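Local coordinates for protein 2-dehydropantoate 2-reductase, putative (Enterococcus faecalis, PDB 2EW2) that probably catalyses the NADPH-dependent reduction of 2-dehydropantoate (ketopantoate) to (R)-pantoate, a step on the pathway to pantothenate, at residues V29-I39 / N59-E67; S218-S227 / Q242-Y253. All blocks are in the same frame, centred on the assembly; numbering follows the deposited sequence.

Contact 1: V29-I39 / N59-E67; sequences VTLIDQWPAHI and NLPIFSPEE
The Phe-63 ring meets Thr-30 at its edge: CG2 of Thr-30 lies near the ring plane, 3.6 Å from CE1 of Phe-63. That methyl stands anti to the backbone N (OG1 at chi1 -55°), which turns it to the ring, while Ile-68, Asn-72 and Arg-43 also touch the phenyl group. The imidazole of His-38 is met obliquely by CD1 of Ile-62; its NE2 bonds to Ala-11 O and its ND1 to Gly-141 N. Between the rings runs a short parallel ladder. Leu-31 N gives a nearly straight bond to Pro-61 O (2.9 Å, 173°), Phe-63 N returns one to Leu-31 O, and Asp-33 N bonds to Phe-63 O at 3.0 Å. On the face with Leu-31, Ile-62 sends CG1 to within 3.8 Å of Leu-31 CB, and the end of the Ile-39 side chain reaches over from helix 36-45, CD1 lying 3.6 Å from Ser-64 CB. Past the ladder, the side chains of Gln-34 and Pro-65 cross at about a right angle, Gln-34 CG lying 3.6 Å from Pro-65 CG. Strand 62-63 is thereby laid as an edge strand against strand 28-32 of the Rossmann-type sheet. Asp-33 closes an Asx turn through OD1 to Trp-35 N, and its OD2 accepts from Ala-11 N in the glycine-rich turn. The backbone bonds fix the strand register, and the Asp-33 carboxylate ties the strand end to the presumed dinucleotide-binding turn.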
loop_
_atom_site.group_PDB
_atom_site.type_symbol
_atom_site.label_atom_id
_atom_site.label_comp_id
_atom_site.label_asym_id
_atom_site.label_seq_id
_atom_site.Cartn_x
_atom_site.Cartn_y
_atom_site.Cartn_z
ATOM N N VAL B 29 -31.699 -10.220 34.090
ATOM C CA VAL B 29 -30.409 -9.734 33.574
ATOM C C VAL B 29 -29.218 -10.334 34.307
ATOM O O VAL B 29 -29.190 -10.381 35.542
ATOM C CB VAL B 29 -30.312 -8.175 33.633
ATOM C CG1 VAL B 29 -28.920 -7.681 33.192
ATOM C CG2 VAL B 29 -31.376 -7.529 32.764
ATOM N N THR B 30 -28.236 -10.791 33.532
ATOM C CA THR B 30 -26.951 -11.238 34.051
ATOM C C THR B 30 -25.813 -10.451 33.390
ATOM O O THR B 30 -25.798 -10.269 32.171
ATOM C CB THR B 30 -26.752 -12.747 33.799
ATOM O OG1 THR B 30 -27.861 -13.467 34.357
ATOM C CG2 THR B 30 -25.439 -13.254 34.422
ATOM N N LEU B 31 -24.850 -10.023 34.196
ATOM C CA LEU B 31 -23.706 -9.271 33.688
ATOM C C LEU B 31 -22.482 -10.175 33.550
ATOM O O LEU B 31 -22.208 -10.998 34.419
ATOM C CB LEU B 31 -23.376 -8.108 34.622
ATOM C CG LEU B 31 -24.510 -7.147 34.985
ATOM C CD1 LEU B 31 -24.058 -6.179 36.103
ATOM C CD2 LEU B 31 -24.999 -6.372 33.756
ATOM N N ILE B 32 -21.757 -10.022 32.446
ATOM C CA ILE B 32 -20.499 -10.731 32.256
ATOM C C ILE B 32 -19.408 -9.704 31.982
ATOM O O ILE B 32 -19.546 -8.862 31.091
ATOM C CB ILE B 32 -20.596 -11.767 31.102
ATOM C CG1 ILE B 32 -21.736 -12.759 31.386
ATOM C CG2 ILE B 32 -19.285 -12.513 30.934
ATOM C CD1 ILE B 32 -22.437 -13.198 30.156
ATOM N N ASP B 33 -18.329 -9.776 32.757
ATOM C CA ASP B 33 -17.279 -8.754 32.681
ATOM C C ASP B 33 -15.933 -9.299 33.107
ATOM O O ASP B 33 -15.858 -10.170 33.964
ATOM C CB ASP B 33 -17.634 -7.557 33.564
ATOM C CG ASP B 33 -16.957 -6.284 33.111
ATOM O OD1 ASP B 33 -15.922 -5.951 33.708
ATOM O OD2 ASP B 33 -17.438 -5.636 32.143
ATOM N N GLN B 34 -14.875 -8.717 32.552
ATOM C CA GLN B 34 -13.511 -9.190 32.749
ATOM C C GLN B 34 -12.748 -8.428 33.843
ATOM O O GLN B 34 -11.598 -8.775 34.152
ATOM C CB GLN B 34 -12.755 -9.146 31.407
ATOM C CG GLN B 34 -13.506 -9.890 30.286
ATOM C CD GLN B 34 -12.823 -9.816 28.930
ATOM O OE1 GLN B 34 -13.395 -9.315 27.958
ATOM N NE2 GLN B 34 -11.597 -10.313 28.857
ATOM N N TRP B 35 -13.389 -7.422 34.444
ATOM C CA TRP B 35 -12.719 -6.525 35.403
ATOM C C TRP B 35 -12.997 -6.958 36.843
ATOM O O TRP B 35 -14.107 -6.780 37.332
ATOM C CB TRP B 35 -13.155 -5.066 35.160
ATOM C CG TRP B 35 -12.412 -4.034 35.962
ATOM C CD1 TRP B 35 -11.170 -4.159 36.519
ATOM C CD2 TRP B 35 -12.858 -2.704 36.276
ATOM N NE1 TRP B 35 -10.823 -3.003 37.173
ATOM C CE2 TRP B 35 -11.838 -2.093 37.045
ATOM C CE3 TRP B 35 -14.020 -1.971 35.986
ATOM C CZ2 TRP B 35 -11.937 -0.780 37.520
ATOM C CZ3 TRP B 35 -14.125 -0.662 36.479
ATOM C CH2 TRP B 35 -13.086 -0.086 37.232
ATOM N N PRO B 36 -11.991 -7.550 37.519
ATOM C CA PRO B 36 -12.206 -8.118 38.851
ATOM C C PRO B 36 -12.798 -7.152 39.881
ATOM O O PRO B 36 -13.752 -7.517 40.571
ATOM C CB PRO B 36 -10.807 -8.612 39.246
ATOM C CG PRO B 36 -10.159 -8.933 37.910
ATOM C CD PRO B 36 -10.608 -7.777 37.054
ATOM N N ALA B 37 -12.273 -5.924 39.952
ATOM C CA ALA B 37 -12.764 -4.910 40.907
ATOM C C ALA B 37 -14.250 -4.586 40.720
ATOM O O ALA B 37 -14.990 -4.356 41.698
ATOM C CB ALA B 37 -11.929 -3.641 40.791
ATOM N N HIS B 38 -14.667 -4.573 39.459
ATOM C CA HIS B 38 -16.046 -4.304 39.040
ATOM C C HIS B 38 -16.951 -5.452 39.504
ATOM O O HIS B 38 -18.021 -5.229 40.063
ATOM C CB HIS B 38 -16.049 -4.158 37.512
ATOM C CG HIS B 38 -17.289 -3.548 36.929
ATOM N ND1 HIS B 38 -17.827 -2.355 37.372
ATOM C CD2 HIS B 38 -18.064 -3.944 35.887
ATOM C CE1 HIS B 38 -18.897 -2.065 36.651
ATOM N NE2 HIS B 38 -19.057 -3.007 35.737
ATOM N N ILE B 39 -16.497 -6.685 39.296
ATOM C CA ILE B 39 -17.230 -7.867 39.754
ATOM C C ILE B 39 -17.392 -7.856 41.284
ATOM O O ILE B 39 -18.479 -8.111 41.797
ATOM C CB ILE B 39 -16.533 -9.176 39.291
ATOM C CG1 ILE B 39 -16.535 -9.268 37.763
ATOM C CG2 ILE B 39 -17.192 -10.406 39.932
ATOM C CD1 ILE B 39 -15.692 -10.411 37.222
ATOM N N ASN B 59 -29.288 -5.225 42.152
ATOM C CA ASN B 59 -28.541 -6.390 42.589
ATOM C C ASN B 59 -28.557 -7.439 41.489
ATOM O O ASN B 59 -29.441 -8.276 41.428
ATOM C CB ASN B 59 -29.087 -6.938 43.905
ATOM C CG ASN B 59 -29.098 -5.895 45.001
ATOM O OD1 ASN B 59 -28.142 -5.783 45.778
ATOM N ND2 ASN B 59 -30.172 -5.101 45.059
ATOM N N LEU B 60 -27.584 -7.354 40.593
ATOM C CA LEU B 60 -27.558 -8.216 39.422
ATOM C C LEU B 60 -26.476 -9.246 39.606
ATOM O O LEU B 60 -25.424 -8.942 40.181
ATOM C CB LEU B 60 -27.319 -7.403 38.137
ATOM C CG LEU B 60 -28.425 -6.402 37.752
ATOM C CD1 LEU B 60 -28.066 -5.554 36.531
ATOM C CD2 LEU B 60 -29.770 -7.098 37.537
ATOM N N PRO B 61 -26.728 -10.475 39.129
ATOM C CA PRO B 61 -25.670 -11.470 39.084
ATOM C C PRO B 61 -24.590 -11.043 38.098
ATOM O O PRO B 61 -24.885 -10.423 37.079
ATOM C CB PRO B 61 -26.379 -12.753 38.627
ATOM C CG PRO B 61 -27.686 -12.350 38.116
ATOM C CD PRO B 61 -28.021 -10.987 38.631
ATOM N N ILE B 62 -23.342 -11.329 38.434
ATOM C CA ILE B 62 -22.211 -10.964 37.576
ATOM C C ILE B 62 -21.156 -12.055 37.635
ATOM O O ILE B 62 -20.876 -12.620 38.700
ATOM C CB ILE B 62 -21.637 -9.545 37.918
ATOM C CG1 ILE B 62 -20.546 -9.132 36.919
ATOM C CG2 ILE B 62 -21.129 -9.472 39.366
ATOM C CD1 ILE B 62 -20.216 -7.619 36.917
ATOM N N PHE B 63 -20.599 -12.380 36.477
ATOM C CA PHE B 63 -19.607 -13.433 36.381
ATOM C C PHE B 63 -18.460 -12.968 35.501
ATOM O O PHE B 63 -18.656 -12.134 34.634
ATOM C CB PHE B 63 -20.251 -14.684 35.758
ATOM C CG PHE B 63 -21.451 -15.208 36.525
ATOM C CD1 PHE B 63 -22.729 -14.885 36.132
ATOM C CD2 PHE B 63 -21.277 -16.027 37.641
ATOM C CE1 PHE B 63 -23.852 -15.375 36.820
ATOM C CE2 PHE B 63 -22.386 -16.514 38.355
ATOM C CZ PHE B 63 -23.679 -16.183 37.942
ATOM N N SER B 64 -17.262 -13.489 35.736
ATOM C CA SER B 64 -16.178 -13.318 34.778
ATOM C C SER B 64 -16.368 -14.374 33.692
ATOM O O SER B 64 -17.020 -15.397 33.934
ATOM C CB SER B 64 -14.807 -13.457 35.449
ATOM O OG SER B 64 -14.536 -14.807 35.793
ATOM N N PRO B 65 -15.837 -14.128 32.478
ATOM C CA PRO B 65 -15.991 -15.126 31.418
ATOM C C PRO B 65 -15.460 -16.524 31.803
ATOM O O PRO B 65 -16.089 -17.530 31.477
ATOM C CB PRO B 65 -15.184 -14.526 30.258
ATOM C CG PRO B 65 -15.197 -13.059 30.522
ATOM C CD PRO B 65 -15.095 -12.942 32.006
ATOM N N GLU B 66 -14.348 -16.580 32.523
ATOM C CA GLU B 66 -13.730 -17.868 32.848
ATOM C C GLU B 66 -14.541 -18.718 33.835
ATOM O O GLU B 66 -14.354 -19.930 33.896
ATOM C CB GLU B 66 -12.270 -17.695 33.319
ATOM C CG GLU B 66 -12.068 -16.761 34.511
ATOM C CD GLU B 66 -11.691 -15.327 34.114
ATOM O OE1 GLU B 66 -10.901 -14.707 34.872
ATOM O OE2 GLU B 66 -12.165 -14.816 33.062
ATOM N N GLU B 67 -15.438 -18.073 34.586
ATOM C CA GLU B 67 -16.319 -18.733 35.558
ATOM C C GLU B 67 -17.526 -19.427 34.931
ATOM O O GLU B 67 -18.156 -20.278 35.561
ATOM C CB GLU B 67 -16.874 -17.702 36.532
ATOM C CG GLU B 67 -15.966 -17.369 37.671
ATOM C CD GLU B 67 -16.593 -16.361 38.621
ATOM O OE1 GLU B 67 -16.447 -16.556 39.855
ATOM O OE2 GLU B 67 -17.218 -15.383 38.144
HETATM O O HOH W 1 -11.894 -11.604 35.334
#

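Contact 2: S218-S227 / Q242-Y253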
loop_
_atom_site.group_PDB
_atom_site.type_symbol
_atom_site.label_atom_id
_atom_site.label_comp_id
_atom_site.label_asym_id
_atom_site.label_seq_id
_atom_site.Cartn_x
_atom_site.Cartn_y
_atom_site.Cartn_z
ATOM N N SER B 218 -5.110 11.441 -4.534
ATOM C CA SER B 218 -6.141 11.235 -3.512
ATOM C C SER B 218 -7.382 10.608 -4.150
ATOM O O SER B 218 -7.931 9.669 -3.624
ATOM C CB SER B 218 -6.502 12.537 -2.780
ATOM O OG SER B 218 -7.221 13.427 -3.632
ATOM N N GLU B 219 -7.833 11.127 -5.284
ATOM C CA GLU B 219 -9.019 10.547 -5.916
ATOM C C GLU B 219 -8.879 9.049 -6.219
ATOM O O GLU B 219 -9.821 8.274 -5.981
ATOM C CB GLU B 219 -9.408 11.293 -7.190
ATOM C CG GLU B 219 -10.726 10.789 -7.751
ATOM C CD GLU B 219 -11.156 11.483 -9.031
ATOM O OE1 GLU B 219 -10.390 12.304 -9.581
ATOM O OE2 GLU B 219 -12.276 11.190 -9.497
ATOM N N SER B 220 -7.718 8.656 -6.744
ATOM C CA SER B 220 -7.487 7.270 -7.158
ATOM C C SER B 220 -7.401 6.339 -5.946
ATOM O O SER B 220 -8.055 5.294 -5.913
ATOM C CB SER B 220 -6.243 7.153 -8.050
ATOM O OG SER B 220 -5.044 7.451 -7.341
ATOM N N LEU B 221 -6.632 6.744 -4.941
ATOM C CA LEU B 221 -6.510 5.970 -3.715
ATOM C C LEU B 221 -7.888 5.759 -3.064
ATOM O O LEU B 221 -8.272 4.623 -2.748
ATOM C CB LEU B 221 -5.546 6.649 -2.738
ATOM C CG LEU B 221 -4.066 6.528 -3.095
ATOM C CD1 LEU B 221 -3.243 7.521 -2.259
ATOM C CD2 LEU B 221 -3.536 5.088 -2.929
ATOM N N VAL B 222 -8.616 6.859 -2.869
ATOM C CA VAL B 222 -9.897 6.803 -2.177
ATOM C C VAL B 222 -10.937 5.967 -2.953
ATOM O O VAL B 222 -11.564 5.101 -2.369
ATOM C CB VAL B 222 -10.443 8.215 -1.877
ATOM C CG1 VAL B 222 -11.873 8.116 -1.347
ATOM C CG2 VAL B 222 -9.531 8.930 -0.869
ATOM N N LYS B 223 -11.108 6.220 -4.252
ATOM C CA LYS B 223 -12.101 5.479 -5.067
ATOM C C LYS B 223 -11.833 3.988 -5.202
ATOM O O LYS B 223 -12.768 3.184 -5.188
ATOM C CB LYS B 223 -12.276 6.107 -6.449
ATOM C CG LYS B 223 -13.103 7.379 -6.367
ATOM C CD LYS B 223 -13.350 7.988 -7.703
ATOM C CE LYS B 223 -14.184 9.252 -7.499
ATOM N NZ LYS B 223 -14.499 9.860 -8.794
ATOM N N THR B 224 -10.562 3.617 -5.324
ATOM C CA THR B 224 -10.203 2.208 -5.386
ATOM C C THR B 224 -10.606 1.540 -4.073
ATOM O O THR B 224 -11.246 0.482 -4.091
ATOM C CB THR B 224 -8.712 2.005 -5.656
ATOM O OG1 THR B 224 -8.337 2.744 -6.829
ATOM C CG2 THR B 224 -8.396 0.536 -5.870
ATOM N N LEU B 225 -10.236 2.154 -2.944
ATOM C CA LEU B 225 -10.609 1.617 -1.622
ATOM C C LEU B 225 -12.131 1.515 -1.454
ATOM O O LEU B 225 -12.625 0.490 -0.956
ATOM C CB LEU B 225 -9.977 2.438 -0.477
ATOM C CG LEU B 225 -8.513 2.131 -0.172
ATOM C CD1 LEU B 225 -7.859 3.274 0.577
ATOM C CD2 LEU B 225 -8.398 0.824 0.584
ATOM N N ILE B 226 -12.861 2.559 -1.876
ATOM C CA ILE B 226 -14.323 2.558 -1.833
ATOM C C ILE B 226 -14.899 1.400 -2.648
ATOM O O ILE B 226 -15.832 0.711 -2.197
ATOM C CB ILE B 226 -14.961 3.901 -2.282
ATOM C CG1 ILE B 226 -14.705 4.993 -1.241
ATOM C CG2 ILE B 226 -16.499 3.751 -2.485
ATOM C CD1 ILE B 226 -15.052 6.388 -1.729
ATOM N N SER B 227 -14.346 1.188 -3.841
ATOM C CA SER B 227 -14.761 0.085 -4.704
ATOM C C SER B 227 -14.613 -1.284 -4.054
ATOM O O SER B 227 -15.453 -2.156 -4.268
ATOM C CB SER B 227 -13.981 0.121 -6.028
ATOM O OG SER B 227 -14.465 1.213 -6.805
ATOM N N GLN B 242 -21.388 4.728 -4.016
ATOM C CA GLN B 242 -19.937 4.989 -4.064
ATOM C C GLN B 242 -19.650 6.464 -4.330
ATOM O O GLN B 242 -18.659 7.017 -3.845
ATOM C CB GLN B 242 -19.276 4.125 -5.141
ATOM C CG GLN B 242 -19.271 2.606 -4.851
ATOM C CD GLN B 242 -18.351 1.839 -5.794
ATOM O OE1 GLN B 242 -17.178 2.166 -5.927
ATOM N NE2 GLN B 242 -18.879 0.808 -6.442
ATOM N N ALA B 243 -20.538 7.090 -5.102
ATOM C CA ALA B 243 -20.472 8.520 -5.381
ATOM C C ALA B 243 -20.801 9.356 -4.142
ATOM O O ALA B 243 -20.098 10.325 -3.833
ATOM C CB ALA B 243 -21.396 8.873 -6.587
ATOM N N GLU B 244 -21.841 8.971 -3.402
ATOM C CA GLU B 244 -22.180 9.669 -2.167
ATOM C C GLU B 244 -21.057 9.552 -1.142
ATOM O O GLU B 244 -20.756 10.519 -0.427
ATOM C CB GLU B 244 -23.498 9.154 -1.562
ATOM C CG GLU B 244 -24.031 9.984 -0.357
ATOM C CD GLU B 244 -23.363 9.641 0.991
ATOM O OE1 GLU B 244 -23.122 10.569 1.801
ATOM O OE2 GLU B 244 -23.071 8.446 1.249
ATOM N N VAL B 245 -20.463 8.361 -1.041
ATOM C CA VAL B 245 -19.366 8.158 -0.100
ATOM C C VAL B 245 -18.163 9.030 -0.479
ATOM O O VAL B 245 -17.578 9.667 0.385
ATOM C CB VAL B 245 -18.958 6.672 0.028
ATOM C CG1 VAL B 245 -17.719 6.520 0.930
ATOM C CG2 VAL B 245 -20.131 5.848 0.587
ATOM N N TYR B 246 -17.805 9.063 -1.762
ATOM C CA TYR B 246 -16.726 9.947 -2.227
ATOM C C TYR B 246 -17.004 11.423 -1.930
ATOM O O TYR B 246 -16.117 12.158 -1.498
ATOM C CB TYR B 246 -16.467 9.776 -3.729
ATOM C CG TYR B 246 -15.255 10.568 -4.197
ATOM C CD1 TYR B 246 -13.962 10.216 -3.772
ATOM C CD2 TYR B 246 -15.401 11.670 -5.059
ATOM C CE1 TYR B 246 -12.843 10.935 -4.178
ATOM C CE2 TYR B 246 -14.272 12.396 -5.490
ATOM C CZ TYR B 246 -13.006 12.029 -5.029
ATOM O OH TYR B 246 -11.900 12.732 -5.432
ATOM N N THR B 247 -18.246 11.840 -2.164
ATOM C CA THR B 247 -18.671 13.213 -1.924
ATOM C C THR B 247 -18.527 13.585 -0.457
ATOM O O THR B 247 -18.046 14.673 -0.128
ATOM C CB THR B 247 -20.112 13.430 -2.409
ATOM O OG1 THR B 247 -20.111 13.446 -3.842
ATOM C CG2 THR B 247 -20.678 14.781 -1.907
ATOM N N HIS B 248 -18.913 12.672 0.424
ATOM C CA HIS B 248 -18.721 12.877 1.848
ATOM C C HIS B 248 -17.237 13.053 2.199
ATOM O O HIS B 248 -16.859 13.949 2.972
ATOM C CB HIS B 248 -19.294 11.688 2.622
ATOM C CG HIS B 248 -19.048 11.766 4.091
ATOM N ND1 HIS B 248 -19.945 12.347 4.963
ATOM C CD2 HIS B 248 -17.991 11.370 4.841
ATOM C CE1 HIS B 248 -19.456 12.293 6.190
ATOM N NE2 HIS B 248 -18.272 11.702 6.144
ATOM N N ILE B 249 -16.396 12.182 1.645
ATOM C CA ILE B 249 -14.964 12.249 1.912
ATOM C C ILE B 249 -14.373 13.576 1.403
ATOM O O ILE B 249 -13.617 14.246 2.103
ATOM C CB ILE B 249 -14.216 10.969 1.377
ATOM C CG1 ILE B 249 -14.567 9.764 2.280
ATOM C CG2 ILE B 249 -12.698 11.190 1.374
ATOM C CD1 ILE B 249 -14.409 8.358 1.656
ATOM N N VAL B 250 -14.754 13.993 0.209
ATOM C CA VAL B 250 -14.273 15.271 -0.294
ATOM C C VAL B 250 -14.644 16.437 0.657
ATOM O O VAL B 250 -13.811 17.303 0.924
ATOM C CB VAL B 250 -14.711 15.487 -1.757
ATOM C CG1 VAL B 250 -14.372 16.908 -2.249
ATOM C CG2 VAL B 250 -14.026 14.437 -2.640
ATOM N N GLN B 251 -15.868 16.424 1.180
ATOM C CA GLN B 251 -16.336 17.459 2.110
ATOM C C GLN B 251 -15.511 17.550 3.410
ATOM O O GLN B 251 -15.452 18.610 4.032
ATOM C CB GLN B 251 -17.834 17.282 2.407
ATOM C CG GLN B 251 -18.744 17.578 1.211
ATOM C CD GLN B 251 -20.198 17.160 1.422
ATOM O OE1 GLN B 251 -20.523 16.385 2.330
ATOM N NE2 GLN B 251 -21.080 17.663 0.564
ATOM N N THR B 252 -14.865 16.454 3.807
ATOM C CA THR B 252 -13.975 16.450 4.967
ATOM C C THR B 252 -12.680 17.218 4.702
ATOM O O THR B 252 -12.039 17.664 5.645
ATOM C CB THR B 252 -13.658 15.009 5.502
ATOM O OG1 THR B 252 -12.744 14.336 4.625
ATOM C CG2 THR B 252 -14.936 14.178 5.635
ATOM N N TYR B 253 -12.313 17.391 3.428
ATOM C CA TYR B 253 -11.092 18.127 3.047
ATOM C C TYR B 253 -11.194 19.626 3.364
ATOM O O TYR B 253 -10.174 20.307 3.485
ATOM C CB TYR B 253 -10.780 17.994 1.544
ATOM C CG TYR B 253 -10.591 16.587 0.958
ATOM C CD1 TYR B 253 -10.728 16.374 -0.421
ATOM C CD2 TYR B 253 -10.278 15.494 1.762
ATOM C CE1 TYR B 253 -10.554 15.117 -0.983
ATOM C CE2 TYR B 253 -10.100 14.217 1.211
ATOM C CZ TYR B 253 -10.236 14.037 -0.162
ATOM O OH TYR B 253 -10.056 12.781 -0.704
HETATM O O HOH W 2 -10.028 12.836 -3.314
HETATM O O HOH W 3 -15.309 4.228 -5.743
HETATM O O HOH W 4 -17.194 -2.057 -6.593
#
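Helices 218-227 and 242-252 pack with their axes 10.3 Å apart and their N-to-C directions at 140°, closer to antiparallel than to perpendicular. Tyr-246 is a knob among Glu-219, Val-222, Lys-223 and Ile-226; its CG, anti to the backbone N (chi1 -174°), carries the ring across to helix 218-227. Lys-223 lies extended over one face of its ring, CE 3.5 Å from the ring centroid in a CH-pi contact, with NZ adding a cation-pi contact. NZ also forms a salt bridge to Glu-219 OE2 at 2.7 Å, which accepts on its anti lone pair, so the ammonium meets both carboxylate and ring face. Val-250 CG2 lies against the opposite face, toward the rim, and Val-222 CG1 touches the edge, 3.8 Å from CD1 of Tyr-246. This reciprocal knobs-into-holes packing joins two helices of the all-helical C-terminal domain, of the 6-phosphogluconate dehydrogenase-like kind. The return knob, Ile-226, enters among Gln-242, Val-245, Tyr-246 and Ile-249, with CD1 3.8 Å from Val-245 CG1; Cys-193 of helix 184-195 backs Ile-226 and Val-245. One water links Ser-218 OG, Tyr-246 OH and Tyr-253 OH; Ser-218 OG also bonds to Gly-213 O. Gln-242 and Ile-226 lie alongside, pointing opposite ways; nearby a second water donates to Gln-242 OE1 and Lys-223 O.

From the N terminus, the chain passes through strand 5-9 and helix 13-24 before contact 1 opens on strand 28-32. The rest of helix 36-45 and the hairpin of strands 47-51 and 54-58 fill the excursion that contact 1 closes, returning strand 62-63 to the rim of the main sheet. The chain then completes that sheet and crosses into the helical domain, where contact 2 joins helices 218-235 and 242-252 across a short connection. The two closures follow in series, neither nesting nor crossing. Their centres lie 43 Å apart on opposite sides of the chain's centre, one within the nucleotide-binding domain and the other within the C-terminal domain.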